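Long-range contacts in vestitone reductase (Medicago sativa, PDB 2P4H), which catalyses the stereospecific, NADPH-dependent reduction of (3R)-vestitone in the biosynthesis of the phytoalexin medicarpin, a plant defence compound: residues R221-H226 / R285-N290; L185-I190 / Y247-F252; G8-L13 / T30-D35. One frame throughout, in Å; residues are numbered along the deposited sequence.

How the contacts relate
Contacts 1 and 2 lie side by side, their centres about 8 Å apart, while the centre of contact 3 is about 21 Å from that of contact 2. Contact 2 is buried. It joins the last two strands of the parallel Rossmann sheet with backbone bonds and apolar side chains. Contact 1 is partly buried and belongs to the small mixed sheet, where arginine and histidine side chains bind carbonyls. Strand 219-226 of contact 1 and strand 189-191 of contact 2 are neighbours in that sheet, and N290 O meets N248 ND2. Contact 3 is partly buried, at the predicted NADP(+) site, and relies on glycines and waters. L13 of contact 3 packs on L187 of contact 2.

Contact 1: R221-H226 / R285-N290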
# COMPACT_ATOMS: atom_id res chain seq x y z
N ARG A 221 7.68 -2.30 16.82
CA ARG A 221 8.28 -1.15 16.15
C ARG A 221 7.69 -1.22 14.75
O ARG A 221 7.91 -2.18 14.01
CB ARG A 221 9.81 -1.20 16.09
CG ARG A 221 10.38 0.11 15.52
CD ARG A 221 11.88 0.19 15.65
NE ARG A 221 12.54 -0.84 14.86
CZ ARG A 221 13.76 -1.30 15.10
NH1 ARG A 221 14.46 -0.82 16.13
NH2 ARG A 221 14.28 -2.24 14.33
N PHE A 222 6.93 -0.19 14.42
CA PHE A 222 6.20 -0.12 13.15
C PHE A 222 6.76 0.82 12.09
O PHE A 222 7.02 1.99 12.38
CB PHE A 222 4.77 0.38 13.41
CG PHE A 222 3.96 -0.45 14.37
CD1 PHE A 222 2.91 -1.23 13.90
CD2 PHE A 222 4.19 -0.40 15.74
CE1 PHE A 222 2.10 -1.95 14.78
CE2 PHE A 222 3.38 -1.12 16.63
CZ PHE A 222 2.33 -1.89 16.14
N HIS A 223 6.96 0.32 10.87
CA HIS A 223 7.32 1.23 9.79
C HIS A 223 5.92 1.65 9.31
O HIS A 223 5.02 0.82 9.18
CB HIS A 223 8.19 0.59 8.67
CG HIS A 223 7.92 -0.86 8.38
ND1 HIS A 223 8.95 -1.76 8.20
CD2 HIS A 223 6.78 -1.54 8.11
CE1 HIS A 223 8.46 -2.93 7.83
NE2 HIS A 223 7.15 -2.82 7.77
N MET A 224 5.73 2.95 9.09
CA MET A 224 4.41 3.48 8.73
C MET A 224 4.42 4.62 7.71
O MET A 224 5.45 5.25 7.47
CB MET A 224 3.71 3.98 10.00
CG MET A 224 3.82 3.04 11.21
SD MET A 224 3.03 3.70 12.70
CE MET A 224 1.32 3.39 12.31
N VAL A 225 3.25 4.88 7.14
CA VAL A 225 3.06 5.97 6.18
C VAL A 225 1.59 6.38 6.19
O VAL A 225 0.71 5.57 6.46
CB VAL A 225 3.46 5.54 4.73
CG1 VAL A 225 2.51 4.47 4.20
CG2 VAL A 225 3.46 6.76 3.81
N HIS A 226 1.33 7.66 5.91
CA HIS A 226 -0.04 8.17 5.86
C HIS A 226 -0.61 7.78 4.50
O HIS A 226 0.04 7.98 3.47
CB HIS A 226 -0.04 9.70 6.01
CG HIS A 226 -1.40 10.29 6.23
ND1 HIS A 226 -2.41 10.19 5.30
CD2 HIS A 226 -1.91 10.99 7.27
CE1 HIS A 226 -3.49 10.80 5.76
NE2 HIS A 226 -3.21 11.29 6.96
N ARG A 285 10.39 -6.10 16.07
CA ARG A 285 10.86 -4.73 15.85
C ARG A 285 11.17 -4.64 14.36
O ARG A 285 12.24 -5.05 13.92
CB ARG A 285 12.12 -4.46 16.67
CG ARG A 285 11.95 -4.59 18.19
CD ARG A 285 11.34 -3.34 18.81
NE ARG A 285 11.09 -3.51 20.24
CZ ARG A 285 10.63 -2.56 21.05
NH1 ARG A 285 10.38 -1.34 20.58
NH2 ARG A 285 10.42 -2.82 22.33
N LEU A 286 10.23 -4.10 13.59
CA LEU A 286 10.41 -4.00 12.14
C LEU A 286 11.47 -3.00 11.74
O LEU A 286 11.74 -2.03 12.45
CB LEU A 286 9.08 -3.64 11.49
CG LEU A 286 7.96 -4.65 11.75
CD1 LEU A 286 6.66 -4.13 11.16
CD2 LEU A 286 8.33 -5.99 11.15
N PRO A 287 12.10 -3.22 10.57
CA PRO A 287 13.14 -2.32 10.08
C PRO A 287 12.61 -1.01 9.53
O PRO A 287 11.47 -0.92 9.08
CB PRO A 287 13.82 -3.16 9.00
CG PRO A 287 12.68 -3.93 8.43
CD PRO A 287 11.92 -4.37 9.68
N ASP A 288 13.46 0.01 9.59
CA ASP A 288 13.13 1.32 9.04
C ASP A 288 13.39 1.18 7.54
O ASP A 288 14.49 0.78 7.13
CB ASP A 288 14.06 2.37 9.67
CG ASP A 288 13.82 3.78 9.14
OD1 ASP A 288 12.78 4.03 8.50
OD2 ASP A 288 14.69 4.64 9.39
N LEU A 289 12.38 1.45 6.72
CA LEU A 289 12.54 1.37 5.27
C LEU A 289 12.93 2.77 4.81
O LEU A 289 12.08 3.62 4.55
CB LEU A 289 11.24 0.89 4.62
CG LEU A 289 10.61 -0.36 5.26
CD1 LEU A 289 9.36 -0.76 4.49
CD2 LEU A 289 11.61 -1.51 5.28
N ASN A 290 14.24 3.00 4.74
CA ASN A 290 14.83 4.28 4.36
C ASN A 290 14.17 4.85 3.11
O ASN A 290 14.23 4.24 2.04
CB ASN A 290 16.34 4.09 4.13
CG ASN A 290 17.11 5.40 4.13
OD1 ASN A 290 18.34 5.39 4.19
ND2 ASN A 290 16.40 6.52 4.06
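The carbonyl oxygen L286 O is gripped by two nitrogens of one guanidinium. R221 NE donates to L286 O at 2.8 Å, and R221 NH2 donates to the same L286 O at 3.2 Å. Both reach it from the same face of the carbonyl plane, NE tilted modestly and NH2 well above. The oxygen itself lies close to the guanidinium plane, so the group meets it side-on. A bend at chi3 (64°) turns NE of R221 out of the extended chain, toward L286 O. R285 CB sits over the centre of one guanidinium face, and R285 CD touches R221 CB. The two arginine side chains cross at about a right angle. The far end of R285 forms a salt bridge with E257. The backbone joins in, with L286 N donating to R221 O at 3.0 Å.

H223 makes the second polar link. Its ND1 donates to P287 O at 2.8 Å and 161°, and this bond lies in the carbonyl plane and near the ring plane. The imidazole is held between two leucines by CH-pi contacts. L286 CD1 is 4.0 Å from the centroid of the H223 ring over one face, and L289 CD1 is 4.1 Å from it over the opposite face. The bond at the edge and the methyls on both faces together restrain the ring's rotation.

R221 and R285 form a parallel bridge in the mixed sheet of this reductase. Strand 219-226 runs between strand 189-191 and strand 252-255. L286 also packs on F189 of strand 189-191, and P287 and L289 rest on L139 of strand 138-139. Farther along strand 219-226, M224 packs against helix 305-319.

Contact 2: L185-I190 / Y247-F252; sequences LILPFI and YNCSPF
L187 CD2 and C249 CB meet at 3.6 Å in the apolar centre of this contact, which joins strands 182-187 and 245-248 at one edge of the parallel Rossmann sheet. L185 CD2 comes in beside them, 4.1 Å from C249 CB, and also touches Y247 CB. Helix 227-239 covers this side, with H234 and L237 against L185 and V230 against L187. L187 also lies near L13 of the predicted NADP(+) site.

Outward from these side chains, the strands are paired in parallel, L185 with Y247 and I186 with N248. I186 N donates to Y247 O at 2.9 Å. Its carbonyl, I186 O, accepts from C249 N at 3.0 Å. Thus I186 is bonded at both its N and its O, to the residues before and after N248. L185 CA adds a CA-H...O contact to Y247 O.

Past C249 the partners are P188 and S250, beyond the regular pairing. P188 CB and CG lie against S250 OG, and H223 packs on both residues. C249 O is buried here with no polar partner in the model. At the polar edge, N248 ND2 is bonded to N290 O. On the same amide, N248 OD1 faces the aliphatic side of I186, 3.2 Å from I186 CD1.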
# COMPACT_ATOMS: atom_id res chain seq x y z
N LEU A 185 6.25 0.69 -5.38
CA LEU A 185 6.29 1.40 -4.11
C LEU A 185 6.28 0.39 -2.98
O LEU A 185 5.33 -0.39 -2.84
CB LEU A 185 5.10 2.35 -3.98
CG LEU A 185 5.16 3.65 -4.79
CD1 LEU A 185 3.79 4.31 -4.83
CD2 LEU A 185 6.19 4.59 -4.18
N ILE A 186 7.34 0.38 -2.19
CA ILE A 186 7.45 -0.54 -1.06
C ILE A 186 6.74 0.14 0.11
O ILE A 186 7.26 1.09 0.70
CB ILE A 186 8.92 -0.82 -0.75
CG1 ILE A 186 9.63 -1.33 -2.01
CG2 ILE A 186 9.03 -1.84 0.38
CD1 ILE A 186 11.15 -1.38 -1.91
N LEU A 187 5.55 -0.35 0.42
CA LEU A 187 4.72 0.25 1.46
C LEU A 187 4.69 -0.48 2.79
O LEU A 187 4.55 -1.69 2.85
CB LEU A 187 3.28 0.39 0.94
CG LEU A 187 3.14 1.19 -0.37
CD1 LEU A 187 1.71 1.08 -0.89
CD2 LEU A 187 3.51 2.64 -0.13
N PRO A 188 4.83 0.28 3.89
CA PRO A 188 4.83 -0.24 5.26
C PRO A 188 3.37 -0.27 5.73
O PRO A 188 2.46 -0.49 4.93
CB PRO A 188 5.66 0.80 6.00
CG PRO A 188 5.18 2.07 5.37
CD PRO A 188 5.11 1.73 3.88
N PHE A 189 3.13 -0.08 7.03
CA PHE A 189 1.75 -0.05 7.52
C PHE A 189 1.14 1.25 6.99
O PHE A 189 1.63 2.34 7.30
CB PHE A 189 1.72 -0.04 9.05
CG PHE A 189 1.91 -1.40 9.67
CD1 PHE A 189 0.82 -2.19 10.00
CD2 PHE A 189 3.19 -1.88 9.94
CE1 PHE A 189 0.99 -3.44 10.59
CE2 PHE A 189 3.37 -3.13 10.52
CZ PHE A 189 2.27 -3.91 10.85
N ILE A 190 0.08 1.13 6.19
CA ILE A 190 -0.60 2.30 5.62
C ILE A 190 -1.73 2.69 6.57
O ILE A 190 -2.62 1.88 6.86
CB ILE A 190 -1.17 1.96 4.24
CG1 ILE A 190 -0.04 1.46 3.33
CG2 ILE A 190 -1.84 3.19 3.63
CD1 ILE A 190 -0.53 0.86 2.03
N TYR A 247 10.92 2.15 -4.97
CA TYR A 247 10.96 3.29 -4.07
C TYR A 247 10.28 2.96 -2.75
O TYR A 247 9.10 2.61 -2.73
CB TYR A 247 10.25 4.51 -4.66
CG TYR A 247 10.99 5.21 -5.78
CD1 TYR A 247 11.86 6.26 -5.51
CD2 TYR A 247 10.81 4.81 -7.10
CE1 TYR A 247 12.55 6.89 -6.53
CE2 TYR A 247 11.50 5.44 -8.14
CZ TYR A 247 12.37 6.48 -7.84
OH TYR A 247 13.07 7.09 -8.86
N ASN A 248 11.03 3.04 -1.66
CA ASN A 248 10.44 2.84 -0.34
C ASN A 248 9.56 4.08 -0.13
O ASN A 248 9.93 5.18 -0.56
CB ASN A 248 11.51 2.86 0.77
CG ASN A 248 12.18 1.52 0.98
OD1 ASN A 248 11.61 0.47 0.68
ND2 ASN A 248 13.38 1.55 1.54
N CYS A 249 8.41 3.90 0.50
CA CYS A 249 7.51 5.02 0.79
C CYS A 249 7.11 4.78 2.24
O CYS A 249 5.97 4.42 2.55
CB CYS A 249 6.30 4.98 -0.14
SG CYS A 249 5.25 6.43 -0.03
N SER A 250 8.07 5.01 3.13
CA SER A 250 7.92 4.72 4.55
C SER A 250 8.65 5.78 5.37
O SER A 250 9.73 5.53 5.90
CB SER A 250 8.55 3.34 4.77
OG SER A 250 8.42 2.85 6.08
N PRO A 251 8.05 6.97 5.51
CA PRO A 251 8.66 8.07 6.26
C PRO A 251 8.75 7.93 7.78
O PRO A 251 9.50 8.67 8.42
CB PRO A 251 7.79 9.26 5.86
CG PRO A 251 6.43 8.64 5.77
CD PRO A 251 6.71 7.35 5.02
N PHE A 252 8.00 7.00 8.35
CA PHE A 252 7.99 6.85 9.80
C PHE A 252 8.46 5.49 10.30
O PHE A 252 8.20 4.46 9.68
CB PHE A 252 6.58 7.08 10.36
CG PHE A 252 5.85 8.26 9.77
CD1 PHE A 252 6.47 9.50 9.64
CD2 PHE A 252 4.51 8.14 9.38
CE1 PHE A 252 5.76 10.61 9.15
CE2 PHE A 252 3.81 9.23 8.89
CZ PHE A 252 4.43 10.47 8.77

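Contact 3: G8-L13 / T30-D35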
# COMPACT_ATOMS: atom_id res chain seq x y z
N GLY A 8 -8.22 -2.95 -7.95
CA GLY A 8 -8.55 -3.07 -6.54
C GLY A 8 -9.27 -1.84 -6.02
O GLY A 8 -9.02 -1.39 -4.90
N GLY A 9 -10.17 -1.31 -6.83
CA GLY A 9 -10.90 -0.10 -6.48
C GLY A 9 -11.69 -0.05 -5.19
O GLY A 9 -11.89 1.04 -4.64
N THR A 10 -12.15 -1.19 -4.70
CA THR A 10 -12.92 -1.19 -3.45
C THR A 10 -12.05 -1.48 -2.23
O THR A 10 -12.55 -1.51 -1.11
CB THR A 10 -14.08 -2.20 -3.49
OG1 THR A 10 -13.58 -3.51 -3.77
CG2 THR A 10 -15.10 -1.79 -4.56
N GLY A 11 -10.76 -1.69 -2.45
CA GLY A 11 -9.87 -1.95 -1.33
C GLY A 11 -9.53 -0.65 -0.62
O GLY A 11 -9.80 0.43 -1.13
N PHE A 12 -8.94 -0.76 0.57
CA PHE A 12 -8.55 0.41 1.35
C PHE A 12 -7.68 1.38 0.54
O PHE A 12 -8.03 2.55 0.37
CB PHE A 12 -7.82 -0.07 2.62
CG PHE A 12 -7.05 1.01 3.35
CD1 PHE A 12 -7.59 2.28 3.56
CD2 PHE A 12 -5.79 0.73 3.86
CE1 PHE A 12 -6.88 3.24 4.28
CE2 PHE A 12 -5.08 1.68 4.59
CZ PHE A 12 -5.62 2.94 4.80
N LEU A 13 -6.55 0.90 0.04
CA LEU A 13 -5.66 1.78 -0.72
C LEU A 13 -6.26 2.21 -2.06
O LEU A 13 -6.23 3.39 -2.41
CB LEU A 13 -4.31 1.10 -0.95
CG LEU A 13 -3.30 1.98 -1.69
CD1 LEU A 13 -3.04 3.26 -0.90
CD2 LEU A 13 -2.00 1.21 -1.90
N THR A 30 -11.67 1.79 -13.14
CA THR A 30 -11.31 0.89 -12.06
C THR A 30 -11.87 -0.51 -12.23
O THR A 30 -12.92 -0.71 -12.84
CB THR A 30 -11.75 1.46 -10.68
OG1 THR A 30 -11.17 0.67 -9.63
CG2 THR A 30 -13.27 1.43 -10.54
N THR A 31 -11.13 -1.48 -11.70
CA THR A 31 -11.53 -2.88 -11.70
C THR A 31 -11.56 -3.22 -10.22
O THR A 31 -10.74 -2.72 -9.44
CB THR A 31 -10.52 -3.77 -12.46
OG1 THR A 31 -9.22 -3.68 -11.86
CG2 THR A 31 -10.42 -3.35 -13.92
N ILE A 32 -12.52 -4.04 -9.81
CA ILE A 32 -12.65 -4.39 -8.40
C ILE A 32 -12.78 -5.89 -8.14
O ILE A 32 -13.07 -6.67 -9.04
CB ILE A 32 -13.88 -3.68 -7.78
CG1 ILE A 32 -15.16 -4.20 -8.43
CG2 ILE A 32 -13.78 -2.18 -8.00
CD1 ILE A 32 -16.43 -3.59 -7.87
N ARG A 33 -12.56 -6.27 -6.88
CA ARG A 33 -12.65 -7.66 -6.46
C ARG A 33 -14.06 -7.96 -5.98
O ARG A 33 -14.57 -7.30 -5.08
CB ARG A 33 -11.66 -7.93 -5.33
CG ARG A 33 -11.69 -9.36 -4.80
CD ARG A 33 -10.76 -9.53 -3.61
NE ARG A 33 -11.16 -8.71 -2.47
CZ ARG A 33 -12.30 -8.88 -1.79
NH1 ARG A 33 -13.15 -9.84 -2.15
NH2 ARG A 33 -12.59 -8.10 -0.77
N ALA A 34 -14.69 -8.96 -6.59
CA ALA A 34 -16.05 -9.34 -6.22
C ALA A 34 -16.07 -9.88 -4.79
O ALA A 34 -15.10 -10.49 -4.34
CB ALA A 34 -16.58 -10.40 -7.18
N ASP A 35 -17.17 -9.65 -4.09
CA ASP A 35 -17.32 -10.11 -2.72
C ASP A 35 -18.47 -11.09 -2.61
O ASP A 35 -19.37 -11.12 -3.46
CB ASP A 35 -17.56 -8.91 -1.79
CG ASP A 35 -17.58 -9.31 -0.32
OD1 ASP A 35 -17.84 -8.43 0.52
OD2 ASP A 35 -17.33 -10.49 -0.02
O HOH W 1 -9.12 -5.37 -9.38
O HOH W 2 -11.34 -4.28 -5.13
O HOH W 3 -15.60 -5.27 -3.55
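G9 N donates to T31 O at 3.0 Å with an N-H...O angle of 178°, a nearly straight backbone bond. It ties the glycine-rich turn after strand 3-7 to strand 27-31, within a Rossmann beta-alpha-beta unit. The turn itself is type I, from G8 to G11, and is closed by G11 N on G8 O. G11 then serves as N-cap of helix 12-23.

Steric fit comes next. G9 CA lies 3.3 Å from T30 OG1, which is bonded to V6 O. A CB on G9 would collide with T30 OG1 and press on I32 CG2, so the closeness depends on glycine. G8 has positive phi, which also favours glycine. The side-chain touch is methyl to methyl, T10 CG2 against I32 CG2 at 3.7 Å, with the two side chains crossing at about a right angle.

Waters make the remaining links. One water accepts from G8 N and is bonded to T31 OG1. Two others sit on the hydroxyl of T10, each 2.7 Å from T10 OG1. One of these accepts from R33 N, and the other donates to R33 O. With chi1 at 57°, T10 OG1 lies between its own backbone N and carbonyl carbon, placed to hold both waters. An alanine here would probably leave these two waters without their shared hydroxyl partner and open a gap beside I32 CG2.

G8 to L13 and R33 are predicted to bind NADP(+). The chemistry implies a compact glycine turn fixed directly to T31 O, while the backbone of R33 is linked to that turn through waters on the T10 hydroxyl.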